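Local coordinates for heme-binding protein A / AI-2 binding protein A (Helicobacter pylori SS1, PDB 6OFQ) that probably serves as the periplasmic peptide-binding component of an ABC transporter, seen here in complex with the peptide STSA, at residues W443-A448 / Y459-S465; L467-A471 / L483-A487; P77-W83 / F94-V100. All coordinates share one frame; numbering follows the deposited sequence.

Interaction 1. Residues W443-A448 / Y459-S465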
loop_
_atom_site.group_PDB
_atom_site.type_symbol
_atom_site.label_atom_id
_atom_site.label_comp_id
_atom_site.label_asym_id
_atom_site.label_seq_id
_atom_site.Cartn_x
_atom_site.Cartn_y
_atom_site.Cartn_z
ATOM N N TRP A 443 -8.002 -4.305 -9.792
ATOM C CA TRP A 443 -9.125 -4.264 -10.721
ATOM C C TRP A 443 -9.317 -5.456 -11.657
ATOM O O TRP A 443 -10.190 -5.467 -12.523
ATOM C CB TRP A 443 -9.113 -2.958 -11.555
ATOM C CG TRP A 443 -9.136 -1.668 -10.709
ATOM C CD1 TRP A 443 -8.077 -0.903 -10.334
ATOM C CD2 TRP A 443 -10.299 -1.099 -10.092
ATOM N NE1 TRP A 443 -8.492 0.122 -9.511
ATOM C CE2 TRP A 443 -9.863 0.002 -9.336
ATOM C CE3 TRP A 443 -11.657 -1.427 -10.111
ATOM C CZ2 TRP A 443 -10.762 0.794 -8.646
ATOM C CZ3 TRP A 443 -12.533 -0.609 -9.396
ATOM C CH2 TRP A 443 -12.079 0.472 -8.686
ATOM N N SER A 444 -8.445 -6.457 -11.518
ATOM C CA SER A 444 -8.498 -7.624 -12.411
ATOM C C SER A 444 -9.453 -8.715 -11.909
ATOM O O SER A 444 -9.749 -8.817 -10.694
ATOM C CB SER A 444 -7.120 -8.242 -12.647
ATOM O OG SER A 444 -6.617 -8.778 -11.461
ATOM N N LYS A 445 -9.800 -9.629 -12.814
ATOM C CA LYS A 445 -10.475 -10.840 -12.371
ATOM C C LYS A 445 -9.665 -11.657 -11.409
ATOM O O LYS A 445 -10.231 -12.182 -10.442
ATOM C CB LYS A 445 -10.910 -11.674 -13.556
ATOM C CG LYS A 445 -12.095 -11.043 -14.242
ATOM C CD LYS A 445 -12.443 -11.739 -15.549
ATOM C CE LYS A 445 -12.913 -13.150 -15.169
ATOM N NZ LYS A 445 -13.817 -13.772 -16.172
ATOM N N GLN A 446 -8.374 -11.768 -11.664
ATOM C CA GLN A 446 -7.508 -12.487 -10.756
ATOM C C GLN A 446 -7.645 -11.909 -9.361
ATOM O O GLN A 446 -7.849 -12.619 -8.376
ATOM C CB GLN A 446 -6.059 -12.435 -11.251
ATOM C CG GLN A 446 -5.085 -12.946 -10.194
ATOM C CD GLN A 446 -5.281 -14.422 -9.851
ATOM O OE1 GLN A 446 -5.456 -15.250 -10.752
ATOM N NE2 GLN A 446 -5.197 -14.790 -8.597
ATOM N N ALA A 447 -7.593 -10.581 -9.237
ATOM C CA ALA A 447 -7.641 -9.946 -7.915
ATOM C C ALA A 447 -8.997 -10.201 -7.252
ATOM O O ALA A 447 -9.051 -10.427 -6.038
ATOM C CB ALA A 447 -7.364 -8.451 -7.987
ATOM N N ALA A 448 -10.068 -10.138 -8.015
ATOM C CA ALA A 448 -11.421 -10.423 -7.514
ATOM C C ALA A 448 -11.605 -11.856 -7.056
ATOM O O ALA A 448 -12.495 -12.118 -6.192
ATOM C CB ALA A 448 -12.470 -10.078 -8.543
ATOM N N TYR A 459 -14.765 -5.960 -9.513
ATOM C CA TYR A 459 -14.863 -5.706 -10.935
ATOM C C TYR A 459 -14.340 -6.892 -11.733
ATOM O O TYR A 459 -13.171 -7.241 -11.575
ATOM C CB TYR A 459 -14.075 -4.447 -11.281
ATOM C CG TYR A 459 -14.080 -4.000 -12.709
ATOM C CD1 TYR A 459 -15.231 -3.905 -13.467
ATOM C CD2 TYR A 459 -12.882 -3.683 -13.347
ATOM C CE1 TYR A 459 -15.211 -3.543 -14.810
ATOM C CE2 TYR A 459 -12.872 -3.285 -14.661
ATOM C CZ TYR A 459 -14.018 -3.155 -15.413
ATOM O OH TYR A 459 -13.890 -2.732 -16.703
ATOM N N LYS A 460 -15.193 -7.452 -12.567
ATOM C CA LYS A 460 -14.833 -8.628 -13.367
ATOM C C LYS A 460 -15.135 -8.361 -14.837
ATOM O O LYS A 460 -16.267 -8.463 -15.282
ATOM C CB LYS A 460 -15.665 -9.816 -12.879
ATOM C CG LYS A 460 -15.348 -10.216 -11.461
ATOM C CD LYS A 460 -16.163 -11.401 -10.950
ATOM C CE LYS A 460 -15.976 -12.592 -11.863
ATOM N NZ LYS A 460 -16.711 -13.647 -11.113
ATOM N N SER A 461 -14.106 -7.965 -15.574
ATOM C CA SER A 461 -14.228 -7.718 -16.989
ATOM C C SER A 461 -13.118 -8.518 -17.658
ATOM O O SER A 461 -11.919 -8.274 -17.437
ATOM C CB SER A 461 -14.047 -6.247 -17.349
ATOM O OG SER A 461 -13.790 -6.078 -18.745
ATOM N N ASP A 462 -13.525 -9.421 -18.559
ATOM C CA ASP A 462 -12.558 -10.143 -19.372
ATOM C C ASP A 462 -11.781 -9.262 -20.341
ATOM O O ASP A 462 -10.551 -9.357 -20.494
ATOM C CB ASP A 462 -13.198 -11.242 -20.218
ATOM C CG ASP A 462 -13.491 -12.471 -19.396
ATOM O OD1 ASP A 462 -12.626 -12.850 -18.561
ATOM O OD2 ASP A 462 -14.600 -12.969 -19.686
ATOM N N ALA A 463 -12.467 -8.328 -20.987
ATOM C CA ALA A 463 -11.816 -7.462 -21.941
ATOM C C ALA A 463 -10.724 -6.608 -21.261
ATOM O O ALA A 463 -9.601 -6.408 -21.754
ATOM C CB ALA A 463 -12.873 -6.615 -22.657
ATOM N N PHE A 464 -11.016 -6.111 -20.052
ATOM C CA PHE A 464 -10.094 -5.262 -19.307
ATOM C C PHE A 464 -8.956 -6.162 -18.852
ATOM O O PHE A 464 -7.752 -5.833 -19.054
ATOM C CB PHE A 464 -10.808 -4.682 -18.103
ATOM C CG PHE A 464 -9.962 -3.923 -17.142
ATOM C CD1 PHE A 464 -9.627 -2.607 -17.438
ATOM C CD2 PHE A 464 -9.561 -4.488 -15.954
ATOM C CE1 PHE A 464 -8.864 -1.891 -16.554
ATOM C CE2 PHE A 464 -8.875 -3.759 -15.019
ATOM C CZ PHE A 464 -8.511 -2.472 -15.353
ATOM N N SER A 465 -9.278 -7.286 -18.221
ATOM C CA SER A 465 -8.262 -8.148 -17.649
ATOM C C SER A 465 -7.326 -8.780 -18.689
ATOM O O SER A 465 -6.102 -8.746 -18.485
ATOM C CB SER A 465 -8.887 -9.225 -16.793
ATOM O OG SER A 465 -9.572 -8.713 -15.650
HETATM O O HOH W 1 -11.792 -7.228 -13.989
HETATM O O HOH W 2 -16.294 -11.794 -16.147
#
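The backbone N of K445 donates to S465 OG over 3.0 Å in a nearly straight bond (162° at the hydrogen), tying the first turn of helix 445-449 to the first turn of helix 462-473. Further out, K445 NZ forms a salt bridge with D462 OD1 at 2.8 Å, meeting that oxygen from above the carboxylate plane. The lysine chain bends at chi3 (66°), and its CG rests on the backbone of K460, 3.8 Å from CA of that residue. On the inner flank, W443 CB packs 3.6 Å from F464 CE2, while Y459 CB comes to the indole edge near the ring plane, closest to CE3. The Y459 ring in turn sets CE2 over the rim of one face of F464.

A single water fills the corner between these groups. It accepts from S461 N and lies within bonding distance of W443 O, Y459 O and S465 OG, more acceptors than its two protons can serve at once; the carbonyls of W443 and Y459, one from each segment, meet through it. S465 OG is positioned from its own segment: it donates to S461 O, whose other face takes S465 N. Two serines cap the helices, S444 OG accepting from A447 N at 3.0 Å and S461 OG from F464 N at 3.1 Å; S444 OG is also bonded to Y440 O. N455 spans the two segments, its ND2 bonded to S444 O and its OD1 to Y459 N.

Y459 OH reaches D494 on helix 477-494, and I491 of that helix touches W443, Y459 and F464. W443 also meets the rings of W295, on strand 292-298, and Y497, on strand 497-510, so W443 reaches from the helix junction to the sheet, while Y459 and F464 lean on helix 477-494.

Interaction 2. Residues L467-A471 / L483-A487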
loop_
_atom_site.group_PDB
_atom_site.type_symbol
_atom_site.label_atom_id
_atom_site.label_comp_id
_atom_site.label_asym_id
_atom_site.label_seq_id
_atom_site.Cartn_x
_atom_site.Cartn_y
_atom_site.Cartn_z
ATOM N N LEU A 467 -6.378 -7.341 -21.479
ATOM C CA LEU A 467 -5.385 -6.349 -21.865
ATOM C C LEU A 467 -4.291 -6.232 -20.845
ATOM O O LEU A 467 -3.105 -6.066 -21.215
ATOM C CB LEU A 467 -6.026 -4.965 -22.023
ATOM C CG LEU A 467 -6.874 -4.766 -23.285
ATOM C CD1 LEU A 467 -7.801 -3.561 -23.191
ATOM C CD2 LEU A 467 -6.019 -4.606 -24.498
ATOM N N LEU A 468 -4.639 -6.296 -19.573
ATOM C CA LEU A 468 -3.626 -6.263 -18.516
ATOM C C LEU A 468 -2.673 -7.448 -18.575
ATOM O O LEU A 468 -1.481 -7.278 -18.338
ATOM C CB LEU A 468 -4.233 -6.224 -17.117
ATOM C CG LEU A 468 -5.264 -5.099 -16.862
ATOM C CD1 LEU A 468 -5.653 -5.089 -15.373
ATOM C CD2 LEU A 468 -4.740 -3.749 -17.274
ATOM N N ILE A 469 -3.202 -8.613 -18.926
ATOM C CA ILE A 469 -2.375 -9.788 -19.102
ATOM C C ILE A 469 -1.425 -9.621 -20.281
ATOM O O ILE A 469 -0.230 -9.886 -20.155
ATOM C CB ILE A 469 -3.234 -11.051 -19.165
ATOM C CG1 ILE A 469 -3.957 -11.346 -17.827
ATOM C CG2 ILE A 469 -2.345 -12.240 -19.604
ATOM C CD1 ILE A 469 -5.110 -12.296 -17.965
ATOM N N LYS A 470 -1.931 -9.134 -21.418
ATOM C CA LYS A 470 -1.033 -8.810 -22.511
ATOM C C LYS A 470 0.055 -7.857 -22.135
ATOM O O LYS A 470 1.211 -7.989 -22.550
ATOM C CB LYS A 470 -1.795 -8.219 -23.673
ATOM C CG LYS A 470 -2.637 -9.224 -24.389
ATOM C CD LYS A 470 -3.274 -8.573 -25.615
ATOM C CE LYS A 470 -4.338 -9.445 -26.247
ATOM N NZ LYS A 470 -3.640 -10.411 -27.115
ATOM N N ALA A 471 -0.297 -6.843 -21.354
ATOM C CA ALA A 471 0.675 -5.841 -20.944
ATOM C C ALA A 471 1.724 -6.342 -19.966
ATOM O O ALA A 471 2.808 -5.768 -19.906
ATOM C CB ALA A 471 0.028 -4.625 -20.333
ATOM N N LEU A 483 -1.409 -0.735 -24.541
ATOM C CA LEU A 483 -2.388 -1.653 -23.938
ATOM C C LEU A 483 -3.047 -1.035 -22.697
ATOM O O LEU A 483 -4.266 -1.162 -22.501
ATOM C CB LEU A 483 -1.711 -2.990 -23.604
ATOM C CG LEU A 483 -1.227 -3.794 -24.827
ATOM C CD1 LEU A 483 -0.109 -4.783 -24.447
ATOM C CD2 LEU A 483 -2.410 -4.561 -25.374
ATOM N N TYR A 484 -2.241 -0.367 -21.878
ATOM C CA TYR A 484 -2.832 0.235 -20.688
ATOM C C TYR A 484 -3.748 1.427 -20.998
ATOM O O TYR A 484 -4.784 1.603 -20.329
ATOM C CB TYR A 484 -1.767 0.690 -19.690
ATOM C CG TYR A 484 -1.065 -0.451 -18.993
ATOM C CD1 TYR A 484 -1.818 -1.480 -18.445
ATOM C CD2 TYR A 484 0.294 -0.470 -18.856
ATOM C CE1 TYR A 484 -1.181 -2.533 -17.761
ATOM C CE2 TYR A 484 0.915 -1.530 -18.234
ATOM C CZ TYR A 484 0.191 -2.549 -17.634
ATOM O OH TYR A 484 0.861 -3.600 -17.022
ATOM N N LEU A 485 -3.475 2.132 -22.100
ATOM C CA LEU A 485 -4.371 3.203 -22.531
ATOM C C LEU A 485 -5.750 2.632 -22.826
ATOM O O LEU A 485 -6.790 3.200 -22.440
ATOM C CB LEU A 485 -3.775 3.983 -23.694
ATOM C CG LEU A 485 -2.571 4.847 -23.440
ATOM C CD1 LEU A 485 -1.915 5.401 -24.695
ATOM C CD2 LEU A 485 -2.856 5.999 -22.515
ATOM N N LYS A 486 -5.770 1.518 -23.559
ATOM C CA LYS A 486 -7.030 0.898 -23.926
ATOM C C LYS A 486 -7.707 0.357 -22.671
ATOM O O LYS A 486 -8.936 0.479 -22.532
ATOM C CB LYS A 486 -6.850 -0.236 -24.967
ATOM C CG LYS A 486 -6.315 0.197 -26.318
ATOM C CD LYS A 486 -6.026 -0.968 -27.260
ATOM C CE LYS A 486 -5.342 -0.366 -28.491
ATOM N NZ LYS A 486 -4.597 -1.458 -29.178
ATOM N N ALA A 487 -6.945 -0.261 -21.765
ATOM C CA ALA A 487 -7.560 -0.745 -20.544
ATOM C C ALA A 487 -8.276 0.384 -19.783
ATOM O O ALA A 487 -9.356 0.198 -19.209
ATOM C CB ALA A 487 -6.557 -1.495 -19.677
HETATM O O HOH W 3 -0.799 -5.444 -16.242
#
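L483 opens the contact by pointing its side chain between L467 and A471, one turn apart on the facing helix. Its CD2 meets L467 CD2 at 3.7 Å, and its CD1 lies against the backbone of the K470-A471 link, 3.7 Å from A471 N. The aliphatic start of K470 flanks this leucine, with CB 3.9 Å from L483 CD1, while the amine end leads off.

Y484 follows. Its side chain sets off away from the other helix, but with CG anti to the carbonyl carbon (chi1 -71°) the ring turns back to present a face to A471. The A471 methyl sits over that face, 3.7 Å from the ring centroid and 27° off the normal, in a CH-pi contact displaced toward the rim. L468 CD2 comes to the ring edge instead, 3.8 Å from CE1 of Y484. The tyrosine hydroxyl donates to a water that in turn donates to L468 O, and R480 NH2 also bonds the hydroxyl.

K486 adds only its CB, against L467 CD1. A487 ends the run: its methyl lies 3.8 Å from L468 CD2, and its backbone N is close to L467 CD1.

The segments run antiparallel, at 164° between their directions, with axes 9.0 Å apart. At A471 and A487 the side chain is a single methyl; L483 CD1 and L467 CD1 lie against the opposite backbone and the Y484 ring on the A471 methyl. Between the two segments the contact is apolar, with the water at the tyrosine hydroxyl as a polar link; R480, one turn before Y484, bonds A471 O directly.

Interaction 3. Residues P77-W83 / F94-V100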
loop_
_atom_site.group_PDB
_atom_site.type_symbol
_atom_site.label_atom_id
_atom_site.label_comp_id
_atom_site.label_asym_id
_atom_site.label_seq_id
_atom_site.Cartn_x
_atom_site.Cartn_y
_atom_site.Cartn_z
ATOM N N PRO A 77 20.073 -2.890 -5.716
ATOM C CA PRO A 77 20.306 -4.148 -4.997
ATOM C C PRO A 77 19.976 -4.123 -3.503
ATOM O O PRO A 77 19.940 -3.045 -2.926
ATOM C CB PRO A 77 21.765 -4.439 -5.210
ATOM C CG PRO A 77 22.033 -3.724 -6.508
ATOM C CD PRO A 77 21.297 -2.439 -6.387
ATOM N N ALA A 78 19.564 -5.271 -2.973
ATOM C CA ALA A 78 19.275 -5.366 -1.533
ATOM C C ALA A 78 19.837 -6.716 -1.108
ATOM O O ALA A 78 21.061 -6.867 -1.105
ATOM C CB ALA A 78 17.799 -5.159 -1.224
ATOM N N LEU A 79 19.008 -7.665 -0.672
ATOM C CA LEU A 79 19.514 -8.970 -0.242
ATOM C C LEU A 79 20.139 -9.754 -1.412
ATOM O O LEU A 79 20.888 -10.716 -1.168
ATOM C CB LEU A 79 18.496 -9.802 0.520
ATOM C CG LEU A 79 18.147 -9.215 1.918
ATOM C CD1 LEU A 79 17.049 -10.042 2.564
ATOM C CD2 LEU A 79 19.391 -9.168 2.827
ATOM N N ALA A 80 19.761 -9.412 -2.651
ATOM C CA ALA A 80 20.518 -9.845 -3.829
ATOM C C ALA A 80 21.445 -8.701 -4.183
ATOM O O ALA A 80 21.056 -7.536 -4.398
ATOM C CB ALA A 80 19.626 -10.165 -5.027
ATOM N N THR A 81 22.721 -9.038 -4.401
ATOM C CA THR A 81 23.732 -8.078 -4.877
ATOM C C THR A 81 23.685 -7.857 -6.387
ATOM O O THR A 81 24.050 -6.782 -6.867
ATOM C CB THR A 81 25.168 -8.427 -4.500
ATOM O OG1 THR A 81 25.393 -9.807 -4.853
ATOM C CG2 THR A 81 25.340 -8.299 -2.940
ATOM N N SER A 82 23.311 -8.900 -7.123
ATOM C CA SER A 82 23.195 -8.797 -8.587
ATOM C C SER A 82 22.251 -9.885 -9.095
ATOM O O SER A 82 21.812 -10.774 -8.352
ATOM C CB SER A 82 24.574 -8.949 -9.234
ATOM O OG SER A 82 24.974 -10.276 -9.126
ATOM N N TRP A 83 21.913 -9.742 -10.384
ATOM C CA TRP A 83 20.963 -10.701 -10.929
ATOM C C TRP A 83 21.102 -10.683 -12.436
ATOM O O TRP A 83 21.611 -9.736 -13.025
ATOM C CB TRP A 83 19.500 -10.406 -10.549
ATOM C CG TRP A 83 19.064 -8.991 -10.773
ATOM C CD1 TRP A 83 18.484 -8.482 -11.903
ATOM C CD2 TRP A 83 19.179 -7.893 -9.864
ATOM N NE1 TRP A 83 18.243 -7.145 -11.752
ATOM C CE2 TRP A 83 18.646 -6.771 -10.503
ATOM C CE3 TRP A 83 19.667 -7.777 -8.567
ATOM C CZ2 TRP A 83 18.641 -5.518 -9.923
ATOM C CZ3 TRP A 83 19.654 -6.539 -8.005
ATOM C CH2 TRP A 83 19.163 -5.438 -8.673
ATOM N N PHE A 94 19.242 -14.768 -9.027
ATOM C CA PHE A 94 19.678 -13.786 -8.017
ATOM C C PHE A 94 20.864 -14.317 -7.228
ATOM O O PHE A 94 20.846 -15.441 -6.734
ATOM C CB PHE A 94 18.526 -13.458 -7.046
ATOM C CG PHE A 94 17.441 -12.653 -7.716
ATOM C CD1 PHE A 94 17.463 -11.256 -7.750
ATOM C CD2 PHE A 94 16.373 -13.302 -8.327
ATOM C CE1 PHE A 94 16.513 -10.534 -8.437
ATOM C CE2 PHE A 94 15.393 -12.605 -9.006
ATOM C CZ PHE A 94 15.505 -11.229 -9.070
ATOM N N HIS A 95 21.887 -13.473 -7.181
ATOM C CA HIS A 95 23.075 -13.755 -6.413
ATOM C C HIS A 95 22.904 -13.058 -5.064
ATOM O O HIS A 95 22.823 -11.837 -5.024
ATOM C CB HIS A 95 24.302 -13.234 -7.212
ATOM C CG HIS A 95 24.347 -13.722 -8.644
ATOM N ND1 HIS A 95 24.737 -15.014 -8.913
ATOM C CD2 HIS A 95 23.864 -13.233 -9.816
ATOM C CE1 HIS A 95 24.579 -15.265 -10.204
ATOM N NE2 HIS A 95 24.057 -14.199 -10.782
ATOM N N LEU A 96 22.929 -13.814 -3.979
ATOM C CA LEU A 96 22.540 -13.322 -2.680
ATOM C C LEU A 96 23.770 -12.730 -2.002
ATOM O O LEU A 96 24.930 -13.226 -2.147
ATOM C CB LEU A 96 21.874 -14.404 -1.868
ATOM C CG LEU A 96 20.656 -15.116 -2.459
ATOM C CD1 LEU A 96 20.117 -16.083 -1.459
ATOM C CD2 LEU A 96 19.590 -14.091 -2.865
ATOM N N ARG A 97 23.528 -11.663 -1.243
ATOM C CA ARG A 97 24.535 -11.028 -0.410
ATOM C C ARG A 97 24.981 -11.965 0.711
ATOM O O ARG A 97 24.119 -12.608 1.343
ATOM C CB ARG A 97 23.913 -9.763 0.241
ATOM C CG ARG A 97 24.920 -8.776 0.811
ATOM C CD ARG A 97 24.147 -7.534 1.284
ATOM N NE ARG A 97 23.563 -6.803 0.161
ATOM C CZ ARG A 97 24.142 -5.875 -0.579
ATOM N NH1 ARG A 97 25.421 -5.520 -0.445
ATOM N NH2 ARG A 97 23.472 -5.348 -1.620
ATOM N N LYS A 98 26.297 -12.078 0.890
ATOM C CA LYS A 98 26.874 -12.906 1.952
ATOM C C LYS A 98 27.169 -12.050 3.165
ATOM O O LYS A 98 27.397 -10.845 3.091
ATOM C CB LYS A 98 28.163 -13.534 1.401
ATOM C CG LYS A 98 27.930 -14.477 0.216
ATOM C CD LYS A 98 29.277 -15.105 -0.158
ATOM C CE LYS A 98 29.131 -15.987 -1.376
ATOM N NZ LYS A 98 30.440 -16.653 -1.575
ATOM N N GLY A 99 27.226 -12.753 4.279
ATOM C CA GLY A 99 27.541 -12.161 5.570
ATOM C C GLY A 99 26.498 -11.202 6.115
ATOM O O GLY A 99 26.817 -10.332 6.932
ATOM N N VAL A 100 25.236 -11.397 5.749
ATOM C CA VAL A 100 24.122 -10.619 6.305
ATOM C C VAL A 100 23.590 -11.492 7.419
ATOM O O VAL A 100 23.303 -12.685 7.258
ATOM C CB VAL A 100 23.040 -10.475 5.230
ATOM C CG1 VAL A 100 21.780 -9.848 5.830
ATOM C CG2 VAL A 100 23.569 -9.724 4.026
HETATM O O HOH W 4 27.023 -11.465 -3.223
#
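R97 lays its guanidinium under the T81 methyl: CG2 sits over the centre of the group, 3.6 Å from CZ of R97. The group grips A78 O side-on with two nitrogens, NE at 2.8 Å and NH2 at 2.9 Å, the oxygen lying in the guanidinium plane. The NH2 bond falls on a lone pair in the carbonyl plane, whereas NE comes in tilted from it. With CG anti to the backbone N (chi1 -163°) and a bend at chi3, the chain folds back along the neighbouring segment, and W234 also touches the arginine. Two donors on one carbonyl, with a methyl over the face, should fix the rotation of the group. The backbone N of R97 adds an almost straight bond to L79 O, at 175°.

T81 N donates to H95 O and H95 N to S82 O, both at 2.9 Å; S82-H95 is a hydrogen-bonded pair, W83-F94 a non-hydrogen-bonded one. T81 OG1 is linked by a water to L96 O. S82 OG lies 3.2 Å from CD2 of H95 on the face they share, and the imidazole NE2 is bonded to D84. W83 and F94 pair on the other face: CB of W83 packs 3.6 Å from F94 CD1, and the five-membered ring of W83 and the phenyl ring are inclined at 38°. A80 CB touches the edge of the same phenyl ring, 3.6 Å from CD1, and V66 and L176 touch both aromatics.

The register slips by one residue between the A80-L96 and S82-H95 pairs, a beta bulge at the corner where the chain turns at T81. This is an antiparallel hairpin, strands 75-85 and 91-96, within the five-stranded antiparallel sheet of this type II periplasmic binding protein.

Interactions 1 and 2 form one continuous piece of packing. Helix 462-473 contributes its start to the first and its later turns to the second, and their centres lie 12 Å apart. F464 bridges them directly, its CD1 standing 3.3 Å from A487 O, and L439 of helix 436-443 touches both F464 and L468. Interaction 3 is remote, its centre about 35 Å from that of interaction 1 and about 33 Å from that of interaction 2, with nearest atoms about 21 and 18 Å away. It belongs to a separate antiparallel sheet earlier in the chain. All three contacts are structural packing.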